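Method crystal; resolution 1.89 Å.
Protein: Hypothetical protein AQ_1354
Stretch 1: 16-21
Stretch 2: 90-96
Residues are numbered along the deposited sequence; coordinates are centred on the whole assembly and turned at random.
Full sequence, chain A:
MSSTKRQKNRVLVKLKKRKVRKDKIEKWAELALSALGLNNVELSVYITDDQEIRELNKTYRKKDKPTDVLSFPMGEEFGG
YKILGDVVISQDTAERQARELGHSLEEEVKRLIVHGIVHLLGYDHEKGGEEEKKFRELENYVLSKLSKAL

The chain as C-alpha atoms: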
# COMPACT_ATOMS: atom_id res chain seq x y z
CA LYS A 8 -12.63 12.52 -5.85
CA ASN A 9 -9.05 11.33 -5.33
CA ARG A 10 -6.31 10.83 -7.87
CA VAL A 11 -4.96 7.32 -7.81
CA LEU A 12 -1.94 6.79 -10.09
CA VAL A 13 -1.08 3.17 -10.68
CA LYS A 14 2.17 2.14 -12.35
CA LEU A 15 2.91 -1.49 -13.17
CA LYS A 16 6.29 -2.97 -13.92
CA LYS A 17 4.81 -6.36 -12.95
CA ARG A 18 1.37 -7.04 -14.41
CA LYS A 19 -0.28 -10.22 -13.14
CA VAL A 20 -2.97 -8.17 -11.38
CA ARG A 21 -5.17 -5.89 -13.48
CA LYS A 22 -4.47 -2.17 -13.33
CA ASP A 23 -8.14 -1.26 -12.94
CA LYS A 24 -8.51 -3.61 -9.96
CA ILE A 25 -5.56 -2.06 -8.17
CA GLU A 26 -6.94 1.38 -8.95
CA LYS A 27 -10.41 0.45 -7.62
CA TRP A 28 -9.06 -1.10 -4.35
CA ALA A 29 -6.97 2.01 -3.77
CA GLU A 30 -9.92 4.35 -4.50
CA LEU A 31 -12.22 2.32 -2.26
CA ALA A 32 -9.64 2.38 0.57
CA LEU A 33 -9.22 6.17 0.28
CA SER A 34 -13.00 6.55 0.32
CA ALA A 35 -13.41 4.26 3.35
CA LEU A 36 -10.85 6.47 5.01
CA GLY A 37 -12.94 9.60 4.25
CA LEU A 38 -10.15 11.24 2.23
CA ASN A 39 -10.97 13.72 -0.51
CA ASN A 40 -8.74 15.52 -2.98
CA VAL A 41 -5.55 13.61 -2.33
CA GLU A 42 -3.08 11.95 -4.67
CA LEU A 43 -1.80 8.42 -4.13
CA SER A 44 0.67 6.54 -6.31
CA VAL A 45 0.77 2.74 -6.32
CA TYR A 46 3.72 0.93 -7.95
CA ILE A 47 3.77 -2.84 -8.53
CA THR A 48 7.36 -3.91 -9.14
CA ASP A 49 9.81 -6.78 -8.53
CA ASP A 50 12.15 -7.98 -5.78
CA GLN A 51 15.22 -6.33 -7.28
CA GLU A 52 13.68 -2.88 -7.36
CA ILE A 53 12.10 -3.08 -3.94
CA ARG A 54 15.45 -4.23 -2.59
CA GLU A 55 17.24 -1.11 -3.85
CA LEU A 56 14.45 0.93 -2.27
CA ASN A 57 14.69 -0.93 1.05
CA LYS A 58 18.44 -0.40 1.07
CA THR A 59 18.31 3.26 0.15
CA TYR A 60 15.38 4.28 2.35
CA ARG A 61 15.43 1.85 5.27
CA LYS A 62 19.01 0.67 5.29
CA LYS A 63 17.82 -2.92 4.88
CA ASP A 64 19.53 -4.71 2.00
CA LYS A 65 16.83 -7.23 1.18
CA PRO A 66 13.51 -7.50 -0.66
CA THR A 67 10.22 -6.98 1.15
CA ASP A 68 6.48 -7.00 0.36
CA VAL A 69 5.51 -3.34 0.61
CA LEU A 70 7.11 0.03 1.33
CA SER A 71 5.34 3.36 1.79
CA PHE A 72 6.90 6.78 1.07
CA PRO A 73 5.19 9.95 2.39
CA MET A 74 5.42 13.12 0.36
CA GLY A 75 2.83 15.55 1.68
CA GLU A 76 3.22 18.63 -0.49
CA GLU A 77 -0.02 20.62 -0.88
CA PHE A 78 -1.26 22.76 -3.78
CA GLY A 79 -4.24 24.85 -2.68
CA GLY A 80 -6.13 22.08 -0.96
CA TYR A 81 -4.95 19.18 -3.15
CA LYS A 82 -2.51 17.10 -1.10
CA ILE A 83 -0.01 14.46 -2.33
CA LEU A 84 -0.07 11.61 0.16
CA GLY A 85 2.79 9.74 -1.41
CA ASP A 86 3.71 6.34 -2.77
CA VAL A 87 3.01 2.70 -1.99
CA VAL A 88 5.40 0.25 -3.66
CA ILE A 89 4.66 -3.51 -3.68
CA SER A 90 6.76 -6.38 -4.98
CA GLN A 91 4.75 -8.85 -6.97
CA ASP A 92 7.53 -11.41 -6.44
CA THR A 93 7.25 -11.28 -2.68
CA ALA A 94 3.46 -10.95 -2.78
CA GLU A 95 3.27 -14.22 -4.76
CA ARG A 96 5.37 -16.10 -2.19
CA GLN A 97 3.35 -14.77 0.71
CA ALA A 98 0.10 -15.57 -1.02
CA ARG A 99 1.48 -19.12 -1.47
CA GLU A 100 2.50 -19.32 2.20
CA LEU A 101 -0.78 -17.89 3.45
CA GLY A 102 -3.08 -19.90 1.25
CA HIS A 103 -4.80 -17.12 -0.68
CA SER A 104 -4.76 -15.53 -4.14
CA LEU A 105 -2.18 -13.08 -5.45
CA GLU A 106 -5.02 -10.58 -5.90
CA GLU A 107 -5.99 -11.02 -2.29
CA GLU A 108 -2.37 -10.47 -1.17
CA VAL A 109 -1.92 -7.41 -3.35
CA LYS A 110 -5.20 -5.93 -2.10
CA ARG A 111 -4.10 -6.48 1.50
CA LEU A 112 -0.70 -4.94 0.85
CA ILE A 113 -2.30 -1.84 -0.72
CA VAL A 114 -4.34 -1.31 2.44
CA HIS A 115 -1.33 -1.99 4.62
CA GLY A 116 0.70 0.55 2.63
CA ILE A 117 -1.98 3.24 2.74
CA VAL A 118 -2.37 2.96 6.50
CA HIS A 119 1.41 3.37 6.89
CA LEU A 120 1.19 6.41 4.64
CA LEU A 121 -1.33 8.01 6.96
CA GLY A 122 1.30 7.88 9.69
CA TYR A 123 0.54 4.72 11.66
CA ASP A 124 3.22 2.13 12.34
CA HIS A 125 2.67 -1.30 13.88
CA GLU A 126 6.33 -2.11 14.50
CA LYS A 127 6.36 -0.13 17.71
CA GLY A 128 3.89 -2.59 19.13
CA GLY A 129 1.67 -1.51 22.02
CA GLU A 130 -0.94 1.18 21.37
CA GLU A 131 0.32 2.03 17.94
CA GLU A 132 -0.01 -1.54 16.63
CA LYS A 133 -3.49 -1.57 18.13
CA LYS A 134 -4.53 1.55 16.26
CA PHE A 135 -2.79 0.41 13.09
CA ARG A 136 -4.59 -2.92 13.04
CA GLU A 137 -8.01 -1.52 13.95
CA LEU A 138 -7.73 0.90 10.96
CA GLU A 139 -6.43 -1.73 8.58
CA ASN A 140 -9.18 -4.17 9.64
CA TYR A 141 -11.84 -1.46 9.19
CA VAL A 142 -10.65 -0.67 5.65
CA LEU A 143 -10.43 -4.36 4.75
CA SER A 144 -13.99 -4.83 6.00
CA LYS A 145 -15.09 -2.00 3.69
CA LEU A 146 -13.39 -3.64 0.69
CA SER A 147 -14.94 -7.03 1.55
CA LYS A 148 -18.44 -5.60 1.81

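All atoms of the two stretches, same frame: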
# COMPACT_ATOMS: atom_id res chain seq x y z
N LYS A 16 5.15 -2.33 -13.27
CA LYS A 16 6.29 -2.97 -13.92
C LYS A 16 5.94 -4.45 -14.00
O LYS A 16 6.28 -5.12 -14.96
CB LYS A 16 7.59 -2.77 -13.12
CG LYS A 16 8.81 -3.40 -13.82
CD LYS A 16 10.14 -3.20 -13.07
CE LYS A 16 11.27 -3.83 -13.88
NZ LYS A 16 12.61 -3.33 -13.47
N LYS A 17 5.26 -4.96 -12.98
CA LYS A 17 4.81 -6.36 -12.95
C LYS A 17 3.29 -6.33 -13.10
O LYS A 17 2.63 -5.50 -12.47
CB LYS A 17 5.22 -7.02 -11.65
CG LYS A 17 6.69 -7.28 -11.59
CD LYS A 17 7.09 -8.31 -12.64
CE LYS A 17 8.43 -8.95 -12.27
NZ LYS A 17 8.95 -9.92 -13.30
N ARG A 18 2.74 -7.20 -13.95
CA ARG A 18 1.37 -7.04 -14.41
C ARG A 18 0.37 -8.17 -14.27
O ARG A 18 -0.61 -8.23 -15.04
CB ARG A 18 1.43 -6.70 -15.90
CG ARG A 18 2.33 -5.52 -16.18
CD ARG A 18 2.26 -5.07 -17.59
NE ARG A 18 3.49 -4.43 -18.04
CZ ARG A 18 3.68 -3.14 -18.05
NH1 ARG A 18 2.70 -2.34 -17.64
NH2 ARG A 18 4.83 -2.64 -18.48
N LYS A 19 0.60 -9.07 -13.31
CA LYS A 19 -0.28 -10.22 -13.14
C LYS A 19 -1.66 -9.82 -12.61
O LYS A 19 -2.65 -10.50 -12.89
CB LYS A 19 0.37 -11.29 -12.23
CG LYS A 19 0.06 -12.66 -12.68
CD LYS A 19 1.06 -13.72 -12.22
CE LYS A 19 0.56 -15.07 -12.71
NZ LYS A 19 1.46 -16.26 -12.59
N VAL A 20 -1.72 -8.71 -11.89
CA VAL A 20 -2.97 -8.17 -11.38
C VAL A 20 -3.39 -6.96 -12.22
O VAL A 20 -2.59 -6.04 -12.47
CB VAL A 20 -2.82 -7.77 -9.90
CG1 VAL A 20 -4.09 -7.06 -9.38
CG2 VAL A 20 -2.45 -9.00 -9.04
N ARG A 21 -4.64 -6.96 -12.66
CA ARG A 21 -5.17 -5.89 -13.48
C ARG A 21 -5.04 -4.48 -12.91
O ARG A 21 -5.29 -4.24 -11.73
CB ARG A 21 -6.64 -6.18 -13.81
CG ARG A 21 -6.83 -7.28 -14.84
CD ARG A 21 -8.27 -7.73 -15.01
NE ARG A 21 -9.26 -6.67 -14.84
CZ ARG A 21 -10.51 -6.88 -14.41
NH1 ARG A 21 -10.93 -8.13 -14.12
NH2 ARG A 21 -11.36 -5.86 -14.28
N SER A 90 6.07 -5.45 -4.10
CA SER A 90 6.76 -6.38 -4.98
C SER A 90 5.82 -7.53 -5.28
O SER A 90 5.39 -8.27 -4.37
CB SER A 90 8.01 -6.96 -4.33
OG SER A 90 8.50 -8.03 -5.16
N GLN A 91 5.52 -7.70 -6.55
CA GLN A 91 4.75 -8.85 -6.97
C GLN A 91 5.44 -10.16 -6.60
O GLN A 91 4.79 -11.13 -6.25
CB GLN A 91 4.48 -8.81 -8.49
CG GLN A 91 3.65 -9.98 -8.95
CD GLN A 91 3.44 -9.95 -10.46
OE1 GLN A 91 4.10 -10.69 -11.22
NE2 GLN A 91 2.55 -9.12 -10.89
N ASP A 92 6.77 -10.20 -6.73
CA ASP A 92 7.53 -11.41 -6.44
C ASP A 92 7.30 -11.87 -5.01
O ASP A 92 7.07 -13.05 -4.74
CB ASP A 92 9.02 -11.16 -6.58
CG ASP A 92 9.46 -10.92 -8.01
OD1 ASP A 92 8.72 -11.30 -8.97
OD2 ASP A 92 10.55 -10.36 -8.25
N THR A 93 7.42 -10.93 -4.08
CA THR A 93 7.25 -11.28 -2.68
C THR A 93 5.80 -11.55 -2.38
O THR A 93 5.50 -12.49 -1.66
CB THR A 93 7.82 -10.18 -1.76
OG1 THR A 93 9.24 -10.24 -1.84
CG2 THR A 93 7.52 -10.50 -0.28
N ALA A 94 4.90 -10.75 -2.96
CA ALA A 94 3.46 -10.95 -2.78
C ALA A 94 3.06 -12.38 -3.19
O ALA A 94 2.26 -13.03 -2.52
CB ALA A 94 2.68 -9.90 -3.60
N GLU A 95 3.62 -12.86 -4.30
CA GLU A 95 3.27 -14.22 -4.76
C GLU A 95 3.68 -15.28 -3.74
O GLU A 95 2.92 -16.22 -3.49
CB GLU A 95 3.88 -14.54 -6.13
CG GLU A 95 3.20 -13.86 -7.32
CD GLU A 95 3.87 -14.24 -8.63
OE1 GLU A 95 5.10 -14.01 -8.74
OE2 GLU A 95 3.19 -14.80 -9.53
N ARG A 96 4.87 -15.13 -3.17
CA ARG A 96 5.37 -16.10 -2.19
C ARG A 96 4.53 -16.08 -0.94
O ARG A 96 4.27 -17.13 -0.35
CB ARG A 96 6.83 -15.85 -1.82
CG ARG A 96 7.85 -16.20 -2.90
CD ARG A 96 9.30 -15.98 -2.47
NE ARG A 96 10.07 -15.40 -3.58
CZ ARG A 96 10.52 -14.14 -3.61
NH1 ARG A 96 10.33 -13.34 -2.57
NH2 ARG A 96 11.19 -13.71 -4.66

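The contact between residues 16-21 and 90-96 is small and largely polar: the first turn of a helix lays one long side chain, Q91, against an irregular loop, and acidic side chains of the same helix lie near two of the loop's lysines. The two stretches together bury 253 Å², and the backbones stay well apart, the closest CA atoms being those of K17 and Q91 at 6.5 Å. Side chains therefore bridge the gap.

Q91 makes the largest single contribution, with 92 Å² of its surface covered by the loop. With chi1 and chi2 both t, its side chain is extended toward the loop, and its terminal amide lies beside the backbone running from K17 to K19. Q91 NE2 is 3.5 Å from K17 CB and 3.1 Å from K19 N. The amide is probably turned over in the model, so the identity of the atom facing K19 N is uncertain; with the group turned back, this approach may be a hydrogen bond.

The charged groups lie around this buried glutamine. K19 points toward the helix, and its extended side chain reaches E95, one turn beyond Q91. K19 NZ and E95 OE2 form a long salt bridge of 3.8 Å, while K19 CD packs 3.6 Å from E95 OE2. K17 also starts toward the helix, but its end leads away; K17 NZ remains 4.6 Å from D92 OD1, opposite charges near each other yet beyond a salt bridge.

The helix start has its own capping and backbone bonds. S90 points away from the loop and caps the helix, its OG accepting from T93 N at 3.3 Å. Backbone bonds from A94 N to S90 O and from E95 N to Q91 O, both 2.9 Å, continue the turn; Q91 and E95, four residues apart, both point toward the loop.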